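Local atomic coordinates of sterol regulatory element-binding protein cleavage-activating protein (PDB entry 4YHC), a protein that escorts the membrane-bound transcription factor precursor Sre1 and is required for its processing at low sterol and oxygen levels. Residues S195-V200 and P210-Q215; K224-G229 and K264-S269; S242-I247 and F258-I263; K298-Y303 and E344-V349. The protein carries 9 engineered substitutions. All blocks are in the same frame, centred on the assembly; numbering follows the deposited sequence.

Contact 1: S195-V200 and P210-Q215; sequences SGEVTV and PKILSQ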
# COMPACT_ATOMS: atom_id res chain seq x y z
N SER A 195 1.68 -2.79 -23.89
CA SER A 195 2.87 -2.77 -24.72
C SER A 195 4.13 -3.20 -24.03
O SER A 195 5.14 -3.35 -24.70
CB SER A 195 3.15 -1.34 -25.18
OG SER A 195 1.95 -0.61 -25.22
N GLY A 196 4.11 -3.28 -22.70
CA GLY A 196 5.33 -3.54 -21.98
C GLY A 196 6.15 -2.32 -21.64
O GLY A 196 7.15 -2.42 -20.93
N GLU A 197 5.71 -1.14 -22.08
CA GLU A 197 6.41 0.11 -21.73
C GLU A 197 5.95 0.63 -20.36
O GLU A 197 4.80 0.48 -19.96
CB GLU A 197 6.14 1.17 -22.79
CG GLU A 197 6.48 0.74 -24.23
CD GLU A 197 5.87 1.64 -25.32
OE1 GLU A 197 4.66 1.50 -25.69
OE2 GLU A 197 6.62 2.48 -25.83
N VAL A 198 6.86 1.26 -19.65
CA VAL A 198 6.42 2.09 -18.54
C VAL A 198 6.65 3.56 -18.92
O VAL A 198 7.75 3.97 -19.26
CB VAL A 198 6.95 1.64 -17.13
CG1 VAL A 198 8.13 0.75 -17.21
CG2 VAL A 198 7.23 2.82 -16.24
N THR A 199 5.55 4.31 -18.90
CA THR A 199 5.59 5.73 -19.17
C THR A 199 5.45 6.48 -17.84
O THR A 199 4.53 6.24 -17.05
CB THR A 199 4.43 6.17 -20.10
OG1 THR A 199 4.58 5.56 -21.36
CG2 THR A 199 4.45 7.69 -20.31
N VAL A 200 6.35 7.40 -17.62
CA VAL A 200 6.30 8.22 -16.46
C VAL A 200 6.02 9.67 -16.89
O VAL A 200 6.84 10.29 -17.54
CB VAL A 200 7.59 8.20 -15.69
CG1 VAL A 200 7.43 9.04 -14.43
CG2 VAL A 200 8.05 6.80 -15.33
N PRO A 210 6.42 13.50 -20.36
CA PRO A 210 6.48 12.04 -20.34
C PRO A 210 7.87 11.56 -20.62
O PRO A 210 8.63 12.20 -21.33
CB PRO A 210 5.54 11.63 -21.49
CG PRO A 210 5.59 12.78 -22.43
CD PRO A 210 5.90 14.02 -21.64
N LYS A 211 8.20 10.41 -20.07
CA LYS A 211 9.35 9.69 -20.52
C LYS A 211 9.00 8.23 -20.51
O LYS A 211 8.17 7.79 -19.72
CB LYS A 211 10.52 9.93 -19.61
CG LYS A 211 11.40 11.04 -20.12
CD LYS A 211 12.87 10.75 -19.82
CE LYS A 211 13.24 11.19 -18.42
NZ LYS A 211 13.36 12.68 -18.34
N ILE A 212 9.67 7.47 -21.36
CA ILE A 212 9.50 6.03 -21.36
C ILE A 212 10.74 5.49 -20.71
O ILE A 212 11.85 5.79 -21.18
CB ILE A 212 9.48 5.38 -22.75
CG1 ILE A 212 8.54 6.13 -23.72
CG2 ILE A 212 9.18 3.88 -22.62
CD1 ILE A 212 7.08 5.90 -23.53
N LEU A 213 10.55 4.65 -19.69
CA LEU A 213 11.66 4.04 -18.98
C LEU A 213 12.25 2.85 -19.71
O LEU A 213 11.54 2.18 -20.41
CB LEU A 213 11.16 3.51 -17.65
CG LEU A 213 11.34 4.44 -16.48
CD1 LEU A 213 10.98 5.88 -16.80
CD2 LEU A 213 10.54 3.86 -15.32
N SER A 214 13.53 2.56 -19.48
CA SER A 214 14.16 1.34 -20.03
C SER A 214 14.38 0.28 -18.95
O SER A 214 15.07 0.56 -17.96
CB SER A 214 15.52 1.67 -20.65
OG SER A 214 15.49 2.87 -21.40
N GLN A 215 13.84 -0.92 -19.12
CA GLN A 215 14.34 -2.08 -18.35
C GLN A 215 15.79 -2.46 -18.67
O GLN A 215 16.37 -2.00 -19.65
CB GLN A 215 13.47 -3.29 -18.57
CG GLN A 215 13.46 -3.74 -20.02
CD GLN A 215 13.11 -5.19 -20.12
OE1 GLN A 215 12.01 -5.55 -20.52
NE2 GLN A 215 14.03 -6.03 -19.72
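Strands Val-198 to Val-200 and Pro-210 to Ile-212 run antiparallel, 4.6 Å between their axes at closest approach, with Thr-199 and Ile-212 as a non-hydrogen-bonded pair and Val-200 and Lys-211 as a hydrogen-bonded one. Val-200 N reaches Lys-211 O at 2.8 Å, and Lys-211 N returns a more bent bond to Val-200 O. Farther along, Leu-213 N meets Val-198 O at 2.9 Å, nearly along the C=O axis. The face of Thr-199 and Ile-212 is partly polar. Ile-212 CD1, folded back at chi2 -76°, stands 3.3 Å from Thr-199 OG1, and Ile-212 CG2 lies 4.1 Å from Glu-197 CB. The pairing belongs to the hairpin 198-204 and 207-212, the last two strands of a four-stranded propeller blade that largely coincides with a predicted WD repeat. On the face of Val-200, Leu-213 spreads its two methyls over the valines: CD2 is 3.6 Å from Val-198 CG2, while CD1 presses on Val-200 CG2 at 3.4 Å, tighter than usual for carbons. Leu-213 also touches Leu-236 on strand 235-239 of the following blade, and Val-200 rests on Arg-188 and Ala-190 of its own. The end of Lys-211 leads away from the pairing, its side chain about 4 Å from a bound citrate that probably came from the crystallisation liquor.

Contact 2: K224-G229 and K264-S269; sequences KKDIYG and KVNTFS
Asp-226 reaches across from its strand to the backbone of the loop carrying Phe-268, and hydrogen bonds dominate the contact. Phe-268 N meets Asp-226 OD2 at 2.9 Å, nearly in line with the C-O bond, and water 2 donates to the same OD2 at 2.7 Å and also to Phe-268 O. The other oxygen, OD1, takes the N-H of Ile-227 on its anti side and forms a salt bridge with Lys-177. One residue back, Lys-225 O accepts a straight bond from Asn-266 N at 3.0 Å. Val-265 CG2 also rests on Lys-225 O, 3.3 Å away. Asn-266 is the third residue of a type II turn from Lys-264 to Thr-267, which Thr-267 OG1 ties together by donating to Lys-264 O at 2.7 Å. Lys-225 and Asp-226 both face Ala-239, a classic beta bulge. In the ring contacts, Tyr-228 CG, anti to the backbone N (chi1 -171°), stands 4.0 Å from Ser-269 CA, which lies over one face of the ring in a CH-pi contact. Tyr-228 CB meets the edge of the Phe-268 ring at CD2, 4.1 Å away. An alanine in place of Asp-226 would probably leave Phe-268 N and Ile-227 N without this acceptor and Lys-177 without this charged mate. Strand 226-230 opens a propeller blade, and the loop leads from that blade's end into strand 269-278. The buried carboxylate, gripped by two N-H groups, a water and a lysine, is therefore likely to be held ionised.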
# COMPACT_ATOMS: atom_id res chain seq x y z
N LYS A 224 6.84 -7.70 -18.91
CA LYS A 224 6.75 -6.78 -17.72
C LYS A 224 5.49 -7.12 -16.94
O LYS A 224 4.41 -7.27 -17.49
CB LYS A 224 6.75 -5.33 -18.20
CG LYS A 224 8.15 -4.81 -18.44
CD LYS A 224 9.03 -5.60 -19.42
CE LYS A 224 9.01 -5.05 -20.86
NZ LYS A 224 9.22 -3.55 -20.86
N LYS A 225 5.63 -7.27 -15.64
CA LYS A 225 4.54 -7.83 -14.83
C LYS A 225 3.96 -6.81 -13.83
O LYS A 225 2.79 -6.94 -13.40
CB LYS A 225 5.06 -9.05 -14.08
CG LYS A 225 5.50 -10.23 -14.95
CD LYS A 225 4.29 -10.74 -15.73
CE LYS A 225 4.48 -12.11 -16.40
NZ LYS A 225 4.77 -13.19 -15.44
N ASP A 226 4.77 -5.83 -13.41
CA ASP A 226 4.28 -4.90 -12.38
C ASP A 226 5.28 -3.75 -12.22
O ASP A 226 6.44 -3.80 -12.63
CB ASP A 226 4.12 -5.61 -11.01
CG ASP A 226 2.90 -5.09 -10.22
OD1 ASP A 226 2.37 -3.98 -10.56
OD2 ASP A 226 2.50 -5.77 -9.22
N ILE A 227 4.77 -2.71 -11.60
CA ILE A 227 5.59 -1.58 -11.16
C ILE A 227 5.20 -1.20 -9.76
O ILE A 227 4.03 -1.33 -9.37
CB ILE A 227 5.46 -0.35 -12.10
CG1 ILE A 227 4.02 0.15 -12.26
CG2 ILE A 227 6.02 -0.65 -13.44
CD1 ILE A 227 3.94 1.40 -13.13
N TYR A 228 6.17 -0.71 -8.97
CA TYR A 228 5.86 -0.35 -7.58
C TYR A 228 6.84 0.76 -7.23
O TYR A 228 8.00 0.71 -7.64
CB TYR A 228 6.01 -1.55 -6.61
CG TYR A 228 5.49 -1.26 -5.22
CD1 TYR A 228 6.33 -0.68 -4.27
CD2 TYR A 228 4.17 -1.51 -4.85
CE1 TYR A 228 5.88 -0.36 -3.00
CE2 TYR A 228 3.73 -1.22 -3.52
CZ TYR A 228 4.61 -0.63 -2.66
OH TYR A 228 4.31 -0.30 -1.38
N GLY A 229 6.38 1.76 -6.51
CA GLY A 229 7.25 2.95 -6.22
C GLY A 229 7.58 3.12 -4.74
O GLY A 229 6.79 2.73 -3.89
N LYS A 264 3.62 -13.11 -10.98
CA LYS A 264 2.29 -12.93 -11.49
C LYS A 264 1.90 -11.50 -11.64
O LYS A 264 2.17 -10.69 -10.79
CB LYS A 264 1.32 -13.64 -10.56
CG LYS A 264 -0.05 -13.75 -11.13
CD LYS A 264 -0.83 -14.80 -10.35
CE LYS A 264 -2.31 -14.75 -10.69
NZ LYS A 264 -2.41 -14.66 -12.19
N VAL A 265 1.31 -11.16 -12.78
CA VAL A 265 0.97 -9.82 -13.06
C VAL A 265 0.18 -9.14 -11.90
O VAL A 265 -0.65 -9.72 -11.23
CB VAL A 265 0.26 -9.66 -14.44
CG1 VAL A 265 -1.11 -10.36 -14.36
CG2 VAL A 265 0.06 -8.17 -14.68
N ASN A 266 0.56 -7.93 -11.59
CA ASN A 266 -0.07 -7.15 -10.54
C ASN A 266 -0.05 -7.69 -9.15
O ASN A 266 -0.97 -7.46 -8.37
CB ASN A 266 -1.52 -6.89 -10.92
CG ASN A 266 -1.70 -5.49 -11.38
OD1 ASN A 266 -1.33 -4.52 -10.65
ND2 ASN A 266 -2.24 -5.33 -12.55
N THR A 267 0.94 -8.48 -8.81
CA THR A 267 0.94 -9.00 -7.44
C THR A 267 2.14 -8.60 -6.60
O THR A 267 2.29 -9.15 -5.52
CB THR A 267 0.88 -10.53 -7.45
OG1 THR A 267 2.09 -11.04 -8.08
CG2 THR A 267 -0.38 -10.98 -8.29
N PHE A 268 2.96 -7.68 -7.09
CA PHE A 268 4.23 -7.33 -6.54
C PHE A 268 4.16 -6.08 -5.62
O PHE A 268 3.60 -5.06 -6.00
CB PHE A 268 5.19 -7.05 -7.70
CG PHE A 268 6.62 -6.72 -7.28
CD1 PHE A 268 7.53 -7.71 -6.98
CD2 PHE A 268 7.08 -5.43 -7.27
CE1 PHE A 268 8.83 -7.43 -6.64
CE2 PHE A 268 8.36 -5.11 -6.88
CZ PHE A 268 9.26 -6.11 -6.57
N SER A 269 4.76 -6.14 -4.45
CA SER A 269 4.94 -4.93 -3.65
C SER A 269 6.29 -4.96 -2.96
O SER A 269 7.00 -6.01 -2.95
CB SER A 269 3.77 -4.73 -2.68
OG SER A 269 3.75 -5.80 -1.82
O HOH W 1 1.35 -13.03 -14.98
O HOH W 2 1.12 -4.52 -7.28

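Contact 3: S242-I247 and F258-I263; sequences SGVDMI and FTLPPI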
# COMPACT_ATOMS: atom_id res chain seq x y z
N SER A 242 12.39 -12.71 -14.88
CA SER A 242 13.56 -13.23 -14.15
C SER A 242 14.13 -12.23 -13.16
O SER A 242 15.26 -12.38 -12.63
CB SER A 242 14.69 -13.72 -15.09
OG SER A 242 15.17 -12.66 -15.90
N GLY A 243 13.34 -11.22 -12.83
CA GLY A 243 13.76 -10.28 -11.78
C GLY A 243 13.04 -8.95 -11.72
O GLY A 243 11.97 -8.77 -12.31
N VAL A 244 13.63 -8.03 -10.94
CA VAL A 244 13.07 -6.73 -10.77
C VAL A 244 14.17 -5.71 -10.93
O VAL A 244 15.19 -5.80 -10.25
CB VAL A 244 12.46 -6.51 -9.38
CG1 VAL A 244 11.80 -5.12 -9.34
CG2 VAL A 244 11.40 -7.54 -9.08
N ASP A 245 13.94 -4.72 -11.80
CA ASP A 245 14.87 -3.60 -11.99
C ASP A 245 14.47 -2.40 -11.11
O ASP A 245 13.26 -1.99 -11.11
CB ASP A 245 14.87 -3.20 -13.43
CG ASP A 245 15.33 -4.35 -14.32
OD1 ASP A 245 16.23 -5.12 -13.93
OD2 ASP A 245 14.79 -4.51 -15.39
N MET A 246 15.47 -1.89 -10.37
CA MET A 246 15.29 -0.84 -9.39
C MET A 246 15.89 0.42 -10.04
O MET A 246 17.07 0.44 -10.34
CB MET A 246 15.93 -1.17 -8.07
CG MET A 246 15.71 -0.02 -7.04
SD MET A 246 16.30 -0.42 -5.43
CE MET A 246 17.99 0.12 -5.66
N ILE A 247 15.03 1.39 -10.35
CA ILE A 247 15.39 2.51 -11.18
C ILE A 247 15.29 3.84 -10.40
O ILE A 247 14.32 4.08 -9.68
CB ILE A 247 14.45 2.54 -12.34
CG1 ILE A 247 14.58 1.25 -13.18
CG2 ILE A 247 14.62 3.79 -13.15
CD1 ILE A 247 13.51 1.09 -14.20
N PHE A 258 17.50 -7.23 -9.34
CA PHE A 258 17.39 -8.31 -8.38
C PHE A 258 17.00 -9.54 -9.21
O PHE A 258 16.32 -9.39 -10.17
CB PHE A 258 16.29 -8.03 -7.32
CG PHE A 258 16.61 -6.88 -6.38
CD1 PHE A 258 16.43 -5.58 -6.76
CD2 PHE A 258 17.10 -7.12 -5.12
CE1 PHE A 258 16.69 -4.51 -5.90
CE2 PHE A 258 17.33 -6.07 -4.24
CZ PHE A 258 17.16 -4.77 -4.65
N THR A 259 17.42 -10.73 -8.79
CA THR A 259 17.05 -11.97 -9.50
C THR A 259 15.89 -12.63 -8.79
O THR A 259 15.98 -12.88 -7.60
CB THR A 259 18.25 -12.96 -9.54
OG1 THR A 259 19.36 -12.30 -10.14
CG2 THR A 259 17.92 -14.16 -10.42
N LEU A 260 14.79 -12.82 -9.52
CA LEU A 260 13.55 -13.40 -8.99
C LEU A 260 12.99 -14.43 -9.95
O LEU A 260 13.27 -14.41 -11.14
CB LEU A 260 12.45 -12.32 -8.74
CG LEU A 260 12.84 -11.39 -7.58
CD1 LEU A 260 11.81 -10.26 -7.53
CD2 LEU A 260 12.93 -12.08 -6.21
N PRO A 261 12.12 -15.27 -9.46
CA PRO A 261 11.35 -16.12 -10.37
C PRO A 261 10.23 -15.34 -10.99
O PRO A 261 10.05 -14.13 -10.66
CB PRO A 261 10.84 -17.23 -9.45
CG PRO A 261 10.78 -16.63 -8.12
CD PRO A 261 11.87 -15.59 -8.03
N PRO A 262 9.51 -15.98 -11.91
CA PRO A 262 8.49 -15.34 -12.64
C PRO A 262 7.41 -14.85 -11.70
O PRO A 262 7.02 -15.57 -10.80
CB PRO A 262 7.94 -16.45 -13.53
CG PRO A 262 9.07 -17.43 -13.67
CD PRO A 262 9.76 -17.39 -12.39
N ILE A 263 6.91 -13.66 -11.95
CA ILE A 263 6.01 -12.94 -11.02
C ILE A 263 4.67 -12.83 -11.70
O ILE A 263 4.57 -12.52 -12.88
CB ILE A 263 6.61 -11.57 -10.68
CG1 ILE A 263 7.76 -11.77 -9.71
CG2 ILE A 263 5.58 -10.56 -10.09
CD1 ILE A 263 8.65 -10.57 -9.61
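Val-244 and Phe-258 form an antiparallel hydrogen-bonded pair, Val-244 N to Phe-258 O at 3.1 Å and Phe-258 N to Val-244 O at 2.9 Å. Beyond it Leu-260 N bonds to Ser-242 O from above the carbonyl plane, 60° out of it. Gly-243 lies between these bonds, opposite Thr-259; a CB there would run into Phe-258 O, and its backbone angles also call for glycine. The side chain of Phe-258 can be traced outward from CB, which sits 3.8 Å from Val-244 O. CG stands anti to the carbonyl carbon (chi1 -68°), beside the backbone N. Phe-258 CD1 is 3.7 Å from the same Val-244 O, which lies in the ring plane at its edge. Phe-258 CE1 then touches Met-246 CB and Met-246 SD, both at 4.1 Å. The sulfur stands close to the ring plane, a Met-aromatic contact made at the edge. At the end away from the hairpin turn, Val-244 CG2 packs on Ile-263 CD1 at 4.1 Å, the two side chains crossing at about a right angle. The hairpin 243-248 and 253-259 closes a four-stranded blade whose strand 235-239 backs Val-244 and Met-246. Toward the next blade, Phe-258 meets Phe-289 of strand 281-292 edge-to-face and also reaches Tyr-304, while Leu-260 packs against strand 299-304, so the hairpin is wedged against that blade.

Contact 4: K298-Y303 and E344-V349; sequences KVLYYY and ENIHEV
Tyr-301 and His-347 exchange bonds in an antiparallel hydrogen-bonded pair, Tyr-301 N to His-347 O at 2.8 Å and His-347 N to Tyr-301 O at 2.9 Å. Tyr-303 and Asn-345 repeat the pattern, with both bonds 2.8 Å. At the other end Val-349 N is received by Val-299 O, while water 3 accepts from Val-299 N and donates to Val-349 O. On the other edge of strand 299-304, Leu-300 and Tyr-302 make backbone hydrogen bonds with Phe-291 and Phe-289. Strands 269-278, 281-292, 299-304 and 344-349 lie side by side as a propeller blade, its last strand reached only after an excursion through strands 311-317 and 335-337. Tyr-301 OH bonds to Ser-355 OG, and the Tyr-301 ring edge at CE1 touches Val-349 CG2 at 3.6 Å. Ile-346 lies alongside Tyr-302, its CG1, anti to the carbonyl carbon (chi1 -60°), over the ring centre in a CH-pi contact. An alanine in place of Tyr-302 would probably strip Ile-346 of this cover and open a gap beside Leu-260 and Pro-261. Glu-348 OE1 touches Lys-298 CG at 3.2 Å, but Lys-298 NZ stays 5.5 Å from Glu-348 OE1.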
# COMPACT_ATOMS: atom_id res chain seq x y z
N LYS A 298 2.00 -19.62 -5.52
CA LYS A 298 2.22 -19.43 -4.07
C LYS A 298 2.61 -17.97 -3.79
O LYS A 298 3.28 -17.34 -4.57
CB LYS A 298 3.34 -20.32 -3.53
CG LYS A 298 3.06 -21.81 -3.64
CD LYS A 298 2.06 -22.28 -2.61
CE LYS A 298 2.01 -23.81 -2.53
NZ LYS A 298 0.97 -24.28 -3.47
N VAL A 299 2.26 -17.47 -2.62
CA VAL A 299 2.76 -16.12 -2.19
C VAL A 299 4.13 -16.27 -1.54
O VAL A 299 4.36 -17.06 -0.65
CB VAL A 299 1.73 -15.41 -1.30
CG1 VAL A 299 2.23 -13.99 -0.80
CG2 VAL A 299 0.41 -15.29 -2.06
N LEU A 300 5.06 -15.48 -2.01
CA LEU A 300 6.41 -15.47 -1.53
C LEU A 300 6.89 -14.09 -1.00
O LEU A 300 6.51 -13.06 -1.48
CB LEU A 300 7.35 -15.92 -2.63
CG LEU A 300 7.60 -17.36 -3.10
CD1 LEU A 300 8.45 -18.09 -2.12
CD2 LEU A 300 6.33 -18.10 -3.30
N TYR A 301 7.77 -14.15 -0.01
CA TYR A 301 8.40 -12.97 0.61
C TYR A 301 9.89 -13.14 0.55
O TYR A 301 10.43 -14.14 1.01
CB TYR A 301 7.94 -12.80 2.05
CG TYR A 301 6.47 -12.54 2.15
CD1 TYR A 301 5.55 -13.58 2.16
CD2 TYR A 301 6.00 -11.22 2.26
CE1 TYR A 301 4.19 -13.35 2.26
CE2 TYR A 301 4.65 -10.96 2.35
CZ TYR A 301 3.74 -12.03 2.38
OH TYR A 301 2.43 -11.73 2.41
N TYR A 302 10.55 -12.23 -0.17
CA TYR A 302 11.99 -12.20 -0.22
C TYR A 302 12.44 -11.01 0.62
O TYR A 302 11.92 -9.86 0.42
CB TYR A 302 12.44 -12.00 -1.65
CG TYR A 302 12.48 -13.22 -2.51
CD1 TYR A 302 11.38 -14.04 -2.64
CD2 TYR A 302 13.61 -13.52 -3.26
CE1 TYR A 302 11.40 -15.15 -3.48
CE2 TYR A 302 13.66 -14.64 -4.09
CZ TYR A 302 12.54 -15.44 -4.19
OH TYR A 302 12.58 -16.46 -5.04
N TYR A 303 13.31 -11.29 1.55
CA TYR A 303 13.88 -10.33 2.48
C TYR A 303 15.40 -10.25 2.26
O TYR A 303 16.13 -11.30 2.29
CB TYR A 303 13.59 -10.76 3.92
CG TYR A 303 14.28 -9.92 4.96
CD1 TYR A 303 13.73 -8.68 5.38
CD2 TYR A 303 15.46 -10.35 5.55
CE1 TYR A 303 14.38 -7.90 6.35
CE2 TYR A 303 16.10 -9.60 6.52
CZ TYR A 303 15.53 -8.38 6.93
OH TYR A 303 16.18 -7.63 7.86
N GLU A 344 19.65 -13.02 1.17
CA GLU A 344 18.30 -13.19 0.70
C GLU A 344 17.67 -14.34 1.46
O GLU A 344 18.25 -15.42 1.54
CB GLU A 344 18.31 -13.50 -0.76
CG GLU A 344 17.21 -14.44 -1.23
CD GLU A 344 17.46 -14.96 -2.64
OE1 GLU A 344 17.41 -16.21 -2.88
OE2 GLU A 344 17.72 -14.12 -3.51
N ASN A 345 16.52 -14.07 2.06
CA ASN A 345 15.81 -15.04 2.86
C ASN A 345 14.39 -15.08 2.28
O ASN A 345 13.83 -14.04 2.00
CB ASN A 345 15.80 -14.60 4.31
CG ASN A 345 17.17 -14.76 4.98
OD1 ASN A 345 17.69 -15.89 5.12
ND2 ASN A 345 17.76 -13.64 5.40
N ILE A 346 13.86 -16.28 2.08
CA ILE A 346 12.65 -16.49 1.35
C ILE A 346 11.67 -17.21 2.25
O ILE A 346 11.98 -18.19 2.90
CB ILE A 346 12.92 -17.37 0.11
CG1 ILE A 346 13.93 -16.70 -0.79
CG2 ILE A 346 11.67 -17.66 -0.70
CD1 ILE A 346 14.36 -17.60 -1.94
N HIS A 347 10.46 -16.70 2.30
CA HIS A 347 9.43 -17.33 3.09
C HIS A 347 8.25 -17.52 2.14
O HIS A 347 7.73 -16.52 1.56
CB HIS A 347 9.05 -16.39 4.24
CG HIS A 347 8.01 -16.93 5.16
ND1 HIS A 347 8.28 -17.92 6.08
CD2 HIS A 347 6.68 -16.69 5.24
CE1 HIS A 347 7.16 -18.25 6.71
NE2 HIS A 347 6.18 -17.53 6.21
N GLU A 348 7.81 -18.77 2.03
CA GLU A 348 6.70 -19.13 1.18
C GLU A 348 5.50 -19.40 2.04
O GLU A 348 5.63 -20.08 3.02
CB GLU A 348 7.06 -20.42 0.40
CG GLU A 348 5.89 -21.02 -0.39
CD GLU A 348 6.42 -22.15 -1.36
OE1 GLU A 348 5.97 -22.29 -2.48
OE2 GLU A 348 7.40 -22.83 -1.04
N VAL A 349 4.35 -18.91 1.67
CA VAL A 349 3.14 -19.09 2.44
C VAL A 349 2.20 -20.14 1.78
O VAL A 349 1.93 -20.08 0.56
CB VAL A 349 2.34 -17.74 2.51
CG1 VAL A 349 1.01 -17.95 3.20
CG2 VAL A 349 3.16 -16.67 3.18
O HOH W 3 0.35 -18.90 -0.98

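In the fold
The four contacts step through three successive blades of the WD40 propeller: contact 1 in one, contacts 2 and 3 in the next and the loop that leaves it, contact 4 in the third. Contact 1 touches contact 2 where Lys-224 NZ probably bonds to Gly-196 O. Contacts 2 and 3, centres about 10 Å apart, share a core with Phe-268 CE1 3.5 Å from Val-244 CG2. Lys-225 NZ, salt-bridged to Asp-241, also bonds to Ile-263 O at 2.7 Å. Leu-213 CD2 of contact 1 and Ile-247 CD1 of contact 3 are 4.2 Å apart. Leu-260 CD2 of contact 3 is 3.4 Å from Tyr-302 CD2 of contact 4. All lie in the region that probably interacts with Sre1.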